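AAC3-I (Uncultured bacterium, PDB 5HMN) probably transfers an acetyl group from acetyl-coenzyme A to aminoglycoside antibiotics, as a GNAT-fold acetyltransferase from a soil metagenome linked to antibiotic resistance. Local coordinates at residues N13-M18 with R47-D52; I55-L60 with K109-A114; Y87-A92 with A103-L108. All coordinates share one frame; numbering follows the deposited sequence.

Interaction 1 of 3, residues N13-M18 with R47-D52; sequences NEVALM and RLLESD
L49 reaches across to V15 where two helices of the GNAT fold approach each other. V15 lies in the first turn of helix 15-28. L49 is the last residue of helix 42-49, and E50 then leaves helical geometry. No hydrogen bond joins the two segments, so the contact rests on apolar side chains.

L49 has the most surface buried here. Its CG lies beside its own backbone N and anti to the carbonyl carbon (chi1 -76°), and chi2 is extended at 172°. This sends CD1 out toward the start of the other helix. There CD1 meets CG2 of V15 at 4.1 Å, the closest approach of the contact. The two side chains cross obliquely. The same CD1 also lies 4.3 Å from the backbone O of E14.

M18 sits one turn further along. Its CB points toward 47-52, but SD of M18 stays 4.6 Å from CD2 of L49, short of close contact. M18 also packs on F77 of the second subunit. M18 and L49 both rest on A56 of strand 54-61, so the pair of helices shares one patch of the sheet.

E14 is the N-cap residue of helix 15-28. Its carboxylate turns elsewhere, with OE1 bonded to S11 N and H8 NE2. Its backbone O takes weak bonds from L17 N and M18 N. Beyond L49 the chain turns toward strand 54-61. There S51 OG donates to L48 O at 2.6 Å, tilted 25° from the carbonyl plane.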
loop_
_atom_site.group_PDB
_atom_site.type_symbol
_atom_site.label_atom_id
_atom_site.label_comp_id
_atom_site.label_asym_id
_atom_site.label_seq_id
_atom_site.Cartn_x
_atom_site.Cartn_y
_atom_site.Cartn_z
ATOM N N ASN C 13 -17.474 -15.695 2.123
ATOM C CA ASN C 13 -18.101 -16.794 2.849
ATOM C C ASN C 13 -17.120 -17.558 3.735
ATOM O O ASN C 13 -17.445 -18.628 4.247
ATOM C CB ASN C 13 -18.754 -17.767 1.865
ATOM C CG ASN C 13 -19.814 -17.106 1.006
ATOM O OD1 ASN C 13 -19.792 -17.209 -0.222
ATOM N ND2 ASN C 13 -20.754 -16.424 1.649
ATOM N N GLU C 14 -15.923 -17.011 3.919
ATOM C CA GLU C 14 -14.861 -17.746 4.599
ATOM C C GLU C 14 -14.092 -16.914 5.617
ATOM O O GLU C 14 -12.863 -16.965 5.663
ATOM C CB GLU C 14 -13.890 -18.323 3.568
ATOM C CG GLU C 14 -14.495 -19.435 2.720
ATOM C CD GLU C 14 -13.661 -19.763 1.504
ATOM O OE1 GLU C 14 -12.763 -18.968 1.168
ATOM O OE2 GLU C 14 -13.903 -20.817 0.880
ATOM N N VAL C 15 -14.821 -16.164 6.438
ATOM C CA VAL C 15 -14.214 -15.382 7.511
ATOM C C VAL C 15 -13.531 -16.305 8.519
ATOM O O VAL C 15 -12.488 -15.966 9.086
ATOM C CB VAL C 15 -15.260 -14.502 8.232
ATOM C CG1 VAL C 15 -14.652 -13.814 9.446
ATOM C CG2 VAL C 15 -15.840 -13.473 7.270
ATOM N N ALA C 16 -14.121 -17.479 8.724
ATOM C CA ALA C 16 -13.556 -18.482 9.621
ATOM C C ALA C 16 -12.137 -18.870 9.208
ATOM O O ALA C 16 -11.260 -19.021 10.054
ATOM C CB ALA C 16 -14.451 -19.711 9.661
ATOM N N LEU C 17 -11.918 -19.029 7.908
ATOM C CA LEU C 17 -10.590 -19.345 7.382
ATOM C C LEU C 17 -9.620 -18.192 7.621
ATOM O O LEU C 17 -8.441 -18.403 7.895
ATOM C CB LEU C 17 -10.664 -19.668 5.889
ATOM C CG LEU C 17 -10.700 -21.145 5.494
ATOM C CD1 LEU C 17 -11.804 -21.873 6.228
ATOM C CD2 LEU C 17 -10.869 -21.299 3.991
ATOM N N MET C 18 -10.127 -16.969 7.515
ATOM C CA MET C 18 -9.314 -15.781 7.736
ATOM C C MET C 18 -8.801 -15.741 9.172
ATOM O O MET C 18 -7.651 -15.381 9.419
ATOM C CB MET C 18 -10.120 -14.516 7.419
ATOM C CG MET C 18 -9.313 -13.236 7.465
ATOM S SD MET C 18 -8.206 -13.111 6.055
ATOM C CE MET C 18 -6.925 -12.059 6.719
ATOM N N ARG C 47 -16.859 -7.627 5.058
ATOM C CA ARG C 47 -16.903 -6.507 4.120
ATOM C C ARG C 47 -15.532 -6.265 3.493
ATOM O O ARG C 47 -15.427 -5.823 2.348
ATOM C CB ARG C 47 -17.401 -5.244 4.813
ATOM C CG ARG C 47 -18.900 -5.230 5.051
ATOM C CD ARG C 47 -19.373 -3.849 5.456
ATOM N NE ARG C 47 -18.684 -3.368 6.648
ATOM C CZ ARG C 47 -19.071 -3.654 7.886
ATOM N NH1 ARG C 47 -20.134 -4.422 8.084
ATOM N NH2 ARG C 47 -18.400 -3.177 8.926
ATOM N N LEU C 48 -14.484 -6.571 4.246
ATOM C CA LEU C 48 -13.125 -6.454 3.730
ATOM C C LEU C 48 -12.876 -7.486 2.632
ATOM O O LEU C 48 -12.234 -7.195 1.622
ATOM C CB LEU C 48 -12.108 -6.619 4.861
ATOM C CG LEU C 48 -10.630 -6.515 4.471
ATOM C CD1 LEU C 48 -10.325 -5.158 3.844
ATOM C CD2 LEU C 48 -9.740 -6.762 5.678
ATOM N N LEU C 49 -13.406 -8.691 2.827
ATOM C CA LEU C 49 -13.234 -9.777 1.869
ATOM C C LEU C 49 -14.031 -9.578 0.578
ATOM O O LEU C 49 -13.667 -10.105 -0.475
ATOM C CB LEU C 49 -13.622 -11.110 2.518
ATOM C CG LEU C 49 -12.586 -11.665 3.501
ATOM C CD1 LEU C 49 -13.139 -12.873 4.241
ATOM C CD2 LEU C 49 -11.305 -12.034 2.769
ATOM N N GLU C 50 -15.116 -8.818 0.653
ATOM C CA GLU C 50 -15.916 -8.556 -0.540
ATOM C C GLU C 50 -15.608 -7.184 -1.137
ATOM O O GLU C 50 -16.326 -6.703 -2.006
ATOM C CB GLU C 50 -17.400 -8.674 -0.217
ATOM C CG GLU C 50 -17.856 -7.745 0.881
ATOM C CD GLU C 50 -19.262 -8.053 1.343
ATOM O OE1 GLU C 50 -19.893 -8.964 0.763
ATOM O OE2 GLU C 50 -19.739 -7.394 2.292
ATOM N N SER C 51 -14.529 -6.567 -0.674
ATOM C CA SER C 51 -14.090 -5.296 -1.237
ATOM C C SER C 51 -13.380 -5.524 -2.565
ATOM O O SER C 51 -12.959 -6.641 -2.874
ATOM C CB SER C 51 -13.172 -4.559 -0.263
ATOM O OG SER C 51 -11.967 -5.273 -0.049
ATOM N N ASP C 52 -13.247 -4.452 -3.340
ATOM C CA ASP C 52 -12.666 -4.511 -4.677
ATOM C C ASP C 52 -11.157 -4.740 -4.687
ATOM O O ASP C 52 -10.610 -5.271 -5.657
ATOM C CB ASP C 52 -12.965 -3.211 -5.432
ATOM C CG ASP C 52 -14.447 -2.940 -5.563
ATOM O OD1 ASP C 52 -15.111 -3.654 -6.341
ATOM O OD2 ASP C 52 -14.946 -2.010 -4.892
#

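Interaction 2 of 3, residues I55-L60 with K109-A114; sequences IALAAL and KELGAA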
loop_
_atom_site.group_PDB
_atom_site.type_symbol
_atom_site.label_atom_id
_atom_site.label_comp_id
_atom_site.label_asym_id
_atom_site.label_seq_id
_atom_site.Cartn_x
_atom_site.Cartn_y
_atom_site.Cartn_z
ATOM N N ILE C 55 -7.106 -8.736 -1.179
ATOM C CA ILE C 55 -6.894 -10.113 -1.615
ATOM C C ILE C 55 -6.282 -10.946 -0.489
ATOM O O ILE C 55 -5.235 -10.598 0.061
ATOM C CB ILE C 55 -5.971 -10.186 -2.854
ATOM C CG1 ILE C 55 -6.587 -9.428 -4.033
ATOM C CG2 ILE C 55 -5.698 -11.636 -3.235
ATOM C CD1 ILE C 55 -5.702 -9.377 -5.263
ATOM N N ALA C 56 -6.940 -12.047 -0.148
ATOM C CA ALA C 56 -6.432 -12.951 0.878
ATOM C C ALA C 56 -6.289 -14.359 0.322
ATOM O O ALA C 56 -7.261 -14.945 -0.146
ATOM C CB ALA C 56 -7.348 -12.951 2.092
ATOM N N LEU C 57 -5.072 -14.893 0.363
ATOM C CA LEU C 57 -4.811 -16.244 -0.125
ATOM C C LEU C 57 -4.411 -17.157 1.026
ATOM O O LEU C 57 -3.675 -16.753 1.926
ATOM C CB LEU C 57 -3.706 -16.241 -1.188
ATOM C CG LEU C 57 -3.891 -15.342 -2.411
ATOM C CD1 LEU C 57 -2.724 -15.509 -3.372
ATOM C CD2 LEU C 57 -5.208 -15.642 -3.107
ATOM N N ALA C 58 -4.889 -18.395 0.985
ATOM C CA ALA C 58 -4.528 -19.380 1.996
ATOM C C ALA C 58 -3.979 -20.644 1.352
ATOM O O ALA C 58 -4.518 -21.130 0.360
ATOM C CB ALA C 58 -5.731 -19.712 2.870
ATOM N N ALA C 59 -2.904 -21.169 1.924
ATOM C CA ALA C 59 -2.322 -22.421 1.476
ATOM C C ALA C 59 -2.740 -23.537 2.422
ATOM O O ALA C 59 -2.559 -23.423 3.630
ATOM C CB ALA C 59 -0.803 -22.311 1.405
ATOM N N LEU C 60 -3.305 -24.608 1.878
ATOM C CA LEU C 60 -3.792 -25.698 2.712
ATOM C C LEU C 60 -3.185 -27.044 2.343
ATOM O O LEU C 60 -2.953 -27.336 1.172
ATOM C CB LEU C 60 -5.315 -25.800 2.639
ATOM C CG LEU C 60 -6.082 -24.658 3.304
ATOM C CD1 LEU C 60 -6.480 -23.617 2.276
ATOM C CD2 LEU C 60 -7.291 -25.204 4.040
ATOM N N LYS C 109 0.003 -13.810 -9.047
ATOM C CA LYS C 109 0.325 -13.371 -10.403
ATOM C C LYS C 109 -0.830 -13.615 -11.367
ATOM O O LYS C 109 -1.244 -12.713 -12.092
ATOM C CB LYS C 109 1.577 -14.084 -10.920
ATOM C CG LYS C 109 2.877 -13.634 -10.276
ATOM C CD LYS C 109 4.062 -14.341 -10.915
ATOM C CE LYS C 109 5.379 -13.859 -10.331
ATOM N NZ LYS C 109 6.550 -14.500 -10.992
ATOM N N GLU C 110 -1.345 -14.844 -11.383
ATOM C CA GLU C 110 -2.440 -15.178 -12.292
ATOM C C GLU C 110 -3.726 -14.461 -11.883
ATOM O O GLU C 110 -4.599 -14.214 -12.710
ATOM C CB GLU C 110 -2.657 -16.693 -12.352
ATOM C CG GLU C 110 -3.060 -17.328 -11.042
ATOM C CD GLU C 110 -3.226 -18.834 -11.152
ATOM O OE1 GLU C 110 -2.251 -19.519 -11.529
ATOM O OE2 GLU C 110 -4.335 -19.332 -10.864
ATOM N N LEU C 111 -3.832 -14.112 -10.604
ATOM C CA LEU C 111 -4.944 -13.290 -10.140
ATOM C C LEU C 111 -4.757 -11.846 -10.592
ATOM O O LEU C 111 -5.722 -11.158 -10.929
ATOM C CB LEU C 111 -5.073 -13.353 -8.620
ATOM C CG LEU C 111 -5.780 -14.571 -8.028
ATOM C CD1 LEU C 111 -5.797 -14.476 -6.513
ATOM C CD2 LEU C 111 -7.192 -14.685 -8.572
ATOM N N GLY C 112 -3.508 -11.397 -10.603
ATOM C CA GLY C 112 -3.190 -10.039 -11.008
ATOM C C GLY C 112 -3.398 -9.812 -12.492
ATOM O O GLY C 112 -3.947 -8.787 -12.902
ATOM N N ALA C 113 -2.954 -10.772 -13.298
ATOM C CA ALA C 113 -3.108 -10.696 -14.748
ATOM C C ALA C 113 -4.580 -10.668 -15.147
ATOM O O ALA C 113 -4.955 -10.018 -16.121
ATOM C CB ALA C 113 -2.400 -11.865 -15.418
ATOM N N ALA C 114 -5.408 -11.378 -14.385
ATOM C CA ALA C 114 -6.845 -11.390 -14.618
ATOM C C ALA C 114 -7.472 -10.058 -14.213
ATOM O O ALA C 114 -8.515 -9.670 -14.741
ATOM C CB ALA C 114 -7.497 -12.534 -13.860
#
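Helix 100-115 covers one face of the GNAT sheet, and L111 is the residue that brings its later part onto strand 54-61. L111 faces I55 and L57, which lie two residues apart and so project from the same side of the strand. The contact is buried and wholly apolar.

L111 does the touching with one methyl. Its CD1 meets CD2 of L57 at 3.6 Å, and CG2 of I55 at 4.3 Å. The methyl thus touches both strand residues, more closely on the L57 side. L57 and L111 run past each other in opposite directions, one coming from the strand, the other from the helix. The extended chi2 of L111 (179°) puts CD1 at the far end of its chain, where it can meet both partners.

The same layer continues around them. Q9 of strand 5-9 touches both L57 and L111. On its edges strand 54-61 is hydrogen-bonded through its backbone, L57 to L69 and A58 to H8. Helix 100-115 belongs to the beta-alpha-beta unit of strand 82-91, the helix and strand 119-124, here packed on the sheet of the GNAT fold.

Interaction 3 of 3, residues Y87-A92 with A103-L108; sequences YDLAVA and ALIEKL. With COA (coenzyme A), chain J.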
loop_
_atom_site.group_PDB
_atom_site.type_symbol
_atom_site.label_atom_id
_atom_site.label_comp_id
_atom_site.label_asym_id
_atom_site.label_seq_id
_atom_site.Cartn_x
_atom_site.Cartn_y
_atom_site.Cartn_z
ATOM N N TYR C 87 1.086 -7.186 1.489
ATOM C CA TYR C 87 1.285 -6.656 2.825
ATOM C C TYR C 87 1.955 -7.685 3.727
ATOM O O TYR C 87 3.016 -7.418 4.277
ATOM C CB TYR C 87 -0.034 -6.198 3.448
ATOM C CG TYR C 87 0.182 -5.342 4.679
ATOM C CD1 TYR C 87 0.245 -3.956 4.584
ATOM C CD2 TYR C 87 0.359 -5.921 5.932
ATOM C CE1 TYR C 87 0.461 -3.173 5.711
ATOM C CE2 TYR C 87 0.573 -5.151 7.056
ATOM C CZ TYR C 87 0.624 -3.779 6.944
ATOM O OH TYR C 87 0.842 -3.015 8.072
ATOM N N ASP C 88 1.324 -8.849 3.882
ATOM C CA ASP C 88 1.848 -9.922 4.727
ATOM C C ASP C 88 1.933 -11.237 3.948
ATOM O O ASP C 88 1.044 -11.560 3.166
ATOM C CB ASP C 88 0.968 -10.132 5.972
ATOM C CG ASP C 88 1.219 -9.103 7.075
ATOM O OD1 ASP C 88 2.336 -8.591 7.204
ATOM O OD2 ASP C 88 0.289 -8.811 7.851
ATOM N N LEU C 89 3.005 -11.985 4.182
ATOM C CA LEU C 89 3.206 -13.287 3.556
ATOM C C LEU C 89 3.930 -14.198 4.536
ATOM O O LEU C 89 5.000 -13.854 5.036
ATOM C CB LEU C 89 4.008 -13.155 2.257
ATOM C CG LEU C 89 4.450 -14.456 1.577
ATOM C CD1 LEU C 89 3.253 -15.266 1.122
ATOM C CD2 LEU C 89 5.368 -14.158 0.401
ATOM N N ALA C 90 3.350 -15.362 4.816
ATOM C CA ALA C 90 3.941 -16.263 5.803
ATOM C C ALA C 90 3.639 -17.729 5.539
ATOM O O ALA C 90 2.566 -18.082 5.050
ATOM C CB ALA C 90 3.469 -15.889 7.196
ATOM N N VAL C 91 4.603 -18.571 5.885
ATOM C CA VAL C 91 4.460 -20.016 5.824
ATOM C C VAL C 91 4.868 -20.608 7.173
ATOM O O VAL C 91 5.874 -20.192 7.762
ATOM C CB VAL C 91 5.320 -20.626 4.692
ATOM C CG1 VAL C 91 5.291 -22.149 4.746
ATOM C CG2 VAL C 91 4.842 -20.126 3.329
ATOM N N ALA C 92 4.084 -21.562 7.666
ATOM C CA ALA C 92 4.369 -22.217 8.941
ATOM C C ALA C 92 5.760 -22.835 8.941
ATOM O O ALA C 92 6.198 -23.411 7.942
ATOM C CB ALA C 92 3.313 -23.281 9.254
ATOM N N ALA C 103 4.313 -20.752 -4.466
ATOM C CA ALA C 103 3.002 -21.115 -4.999
ATOM C C ALA C 103 1.971 -20.031 -4.713
ATOM O O ALA C 103 1.104 -19.751 -5.540
ATOM C CB ALA C 103 2.545 -22.450 -4.423
ATOM N N LEU C 104 2.065 -19.420 -3.537
ATOM C CA LEU C 104 1.169 -18.328 -3.177
ATOM C C LEU C 104 1.356 -17.124 -4.105
ATOM O O LEU C 104 0.390 -16.512 -4.553
ATOM C CB LEU C 104 1.401 -17.908 -1.724
ATOM C CG LEU C 104 0.863 -18.869 -0.662
ATOM C CD1 LEU C 104 1.435 -18.527 0.701
ATOM C CD2 LEU C 104 -0.655 -18.805 -0.633
ATOM N N ILE C 105 2.607 -16.793 -4.390
ATOM C CA ILE C 105 2.913 -15.646 -5.238
ATOM C C ILE C 105 2.547 -15.942 -6.687
ATOM O O ILE C 105 2.065 -15.070 -7.409
ATOM C CB ILE C 105 4.396 -15.253 -5.118
ATOM C CG1 ILE C 105 4.696 -14.822 -3.679
ATOM C CG2 ILE C 105 4.748 -14.123 -6.084
ATOM C CD1 ILE C 105 6.135 -14.471 -3.416
ATOM N N GLU C 106 2.755 -17.189 -7.104
ATOM C CA GLU C 106 2.378 -17.610 -8.448
ATOM C C GLU C 106 0.871 -17.463 -8.644
ATOM O O GLU C 106 0.408 -17.072 -9.717
ATOM C CB GLU C 106 2.813 -19.055 -8.703
ATOM C CG GLU C 106 2.413 -19.590 -10.068
ATOM C CD GLU C 106 3.180 -20.839 -10.457
ATOM O OE1 GLU C 106 3.377 -21.716 -9.587
ATOM O OE2 GLU C 106 3.593 -20.941 -11.633
ATOM N N LYS C 107 0.116 -17.767 -7.594
ATOM C CA LYS C 107 -1.332 -17.609 -7.604
ATOM C C LYS C 107 -1.717 -16.138 -7.681
ATOM O O LYS C 107 -2.670 -15.771 -8.368
ATOM C CB LYS C 107 -1.944 -18.246 -6.359
ATOM C CG LYS C 107 -3.424 -17.977 -6.174
ATOM C CD LYS C 107 -4.256 -18.743 -7.177
ATOM C CE LYS C 107 -5.737 -18.577 -6.884
ATOM N NZ LYS C 107 -6.577 -19.328 -7.857
ATOM N N LEU C 108 -0.971 -15.297 -6.973
ATOM C CA LEU C 108 -1.249 -13.865 -6.965
ATOM C C LEU C 108 -0.980 -13.257 -8.341
ATOM O O LEU C 108 -1.654 -12.315 -8.753
ATOM C CB LEU C 108 -0.411 -13.162 -5.896
ATOM C CG LEU C 108 -0.769 -11.701 -5.618
ATOM C CD1 LEU C 108 -2.210 -11.592 -5.139
ATOM C CD2 LEU C 108 0.182 -11.097 -4.600
HETATM N N1A COA J . 17.202 -19.443 3.075
HETATM C C2A COA J . 17.653 -19.263 1.805
HETATM N N3A COA J . 16.843 -19.228 0.738
HETATM C C4A COA J . 15.528 -19.369 0.950
HETATM C C5A COA J . 15.055 -19.561 2.188
HETATM C C6A COA J . 15.901 -19.604 3.260
HETATM N N6A COA J . 15.709 -19.770 4.654
HETATM N N7A COA J . 13.743 -19.681 2.105
HETATM C C8A COA J . 13.394 -19.591 0.813
HETATM N N9A COA J . 14.507 -19.395 0.109
HETATM C C1B COA J . 14.615 -19.234 -1.248
HETATM C C2B COA J . 15.078 -20.297 -1.857
HETATM O O2B COA J . 15.692 -19.881 -3.097
HETATM C C3B COA J . 13.844 -21.093 -2.237
HETATM O O3B COA J . 14.018 -21.901 -3.254
HETATM P P3B COA J . 14.727 -23.294 -3.116
HETATM O O7A COA J . 14.493 -23.998 -4.378
HETATM O O8A COA J . 16.157 -23.082 -2.949
HETATM O O9A COA J . 14.264 -24.110 -1.962
HETATM C C4B COA J . 12.870 -19.903 -2.599
HETATM O O4B COA J . 13.159 -18.904 -1.849
HETATM C C5B COA J . 11.406 -20.316 -2.344
HETATM O O5B COA J . 11.209 -20.908 -1.090
HETATM P P1A COA J . 9.772 -21.235 -0.618
HETATM O O1A COA J . 9.776 -22.584 -0.148
HETATM O O2A COA J . 8.864 -21.088 -1.704
HETATM O O3A COA J . 9.517 -20.363 0.601
HETATM P P2A COA J . 8.728 -20.751 1.862
HETATM O O4A COA J . 7.563 -21.453 1.505
HETATM O O5A COA J . 9.563 -21.503 2.714
HETATM O O6A COA J . 8.462 -19.479 2.701
HETATM C CBP COA J . 8.819 -17.430 3.806
HETATM C CCP COA J . 9.304 -18.406 2.720
HETATM C CDP COA J . 7.390 -17.003 3.532
HETATM C CEP COA J . 9.687 -16.159 3.793
HETATM C CAP COA J . 8.936 -18.131 5.130
HETATM O OAP COA J . 10.263 -18.241 5.416
HETATM C C9P COA J . 8.291 -17.377 6.252
HETATM O O9P COA J . 7.148 -17.474 6.471
HETATM N N8P COA J . 9.054 -16.555 7.107
HETATM C C7P COA J . 8.504 -15.860 8.195
HETATM C C6P COA J . 7.749 -14.558 7.872
HETATM C C5P COA J . 8.346 -13.634 6.786
HETATM O O5P COA J . 9.524 -13.362 6.748
HETATM N N4P COA J . 7.420 -13.093 5.835
HETATM C C3P COA J . 7.764 -12.224 4.760
HETATM C C2P COA J . 6.825 -10.992 4.689
HETATM S S1P COA J . 7.135 -10.091 3.178
#
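The backbone of L89 holds coenzyme A while its side chain packs on L104 and I105 of helix 100-115. L89 O accepts a hydrogen bond from N4P of the cofactor at 2.7 Å, with an N-H...O angle of 144°. Two residues on, V91 N donates to O9P at 2.8 Å, and this bond is nearly straight at 170°. Strand 82-91 therefore offers one acceptor and one donor to the pantetheine arm, which runs beside it much like an added strand.

L89 is modelled in two conformers. In one of them its CG is anti to the backbone N (chi1 173°), and its two methyls part toward different helix residues. CD1 meets CD1 of L104 at 3.8 Å, where the side chains cross at a slant. CD2 meets CD1 of I105 at 3.9 Å, and those two chains cross at about a right angle. The CB of I105 does not point at the strand, but its extended chain brings CD1 in. L136 and Y137 of helix 131-140 also touch L89.

CG2 of V91 lies 3.5 Å from O4A, a phosphate oxygen of the cofactor. R97 N, G99 N and A101 N, just before and at the start of helix 100-115, also bond coenzyme A, as in the pyrophosphate-binding loop of GNAT enzymes. Earlier in the strand, Y87 and D88 both face A70 in a classic beta bulge. A bulged strand that bonds pantetheine and leads into a pyrophosphate-binding turn and helix is the coenzyme A site of the GNAT fold.

Interactions 2 and 3 both use helix 100-115 and the same sheet. Their centres are 8 Å apart, and the residues of interaction 3 lie between the two segments of interaction 2 in the chain. They touch directly: L57 CD1 lies 3.5 Å from L104 O, and I55 CG2 lies 4.0 Å from L108 CD1. Interaction 1 meets interaction 2 at A56, whose CB is 4.1 Å from M18 SD. It does not touch interaction 3, with nearest atoms about 8 Å apart. Only interaction 3 bonds coenzyme A; the side chain of L57 in interaction 2 is about 12 Å from the bound coenzyme A. F77 of the second subunit is touched from both interaction 1 and, through Y87, interaction 3.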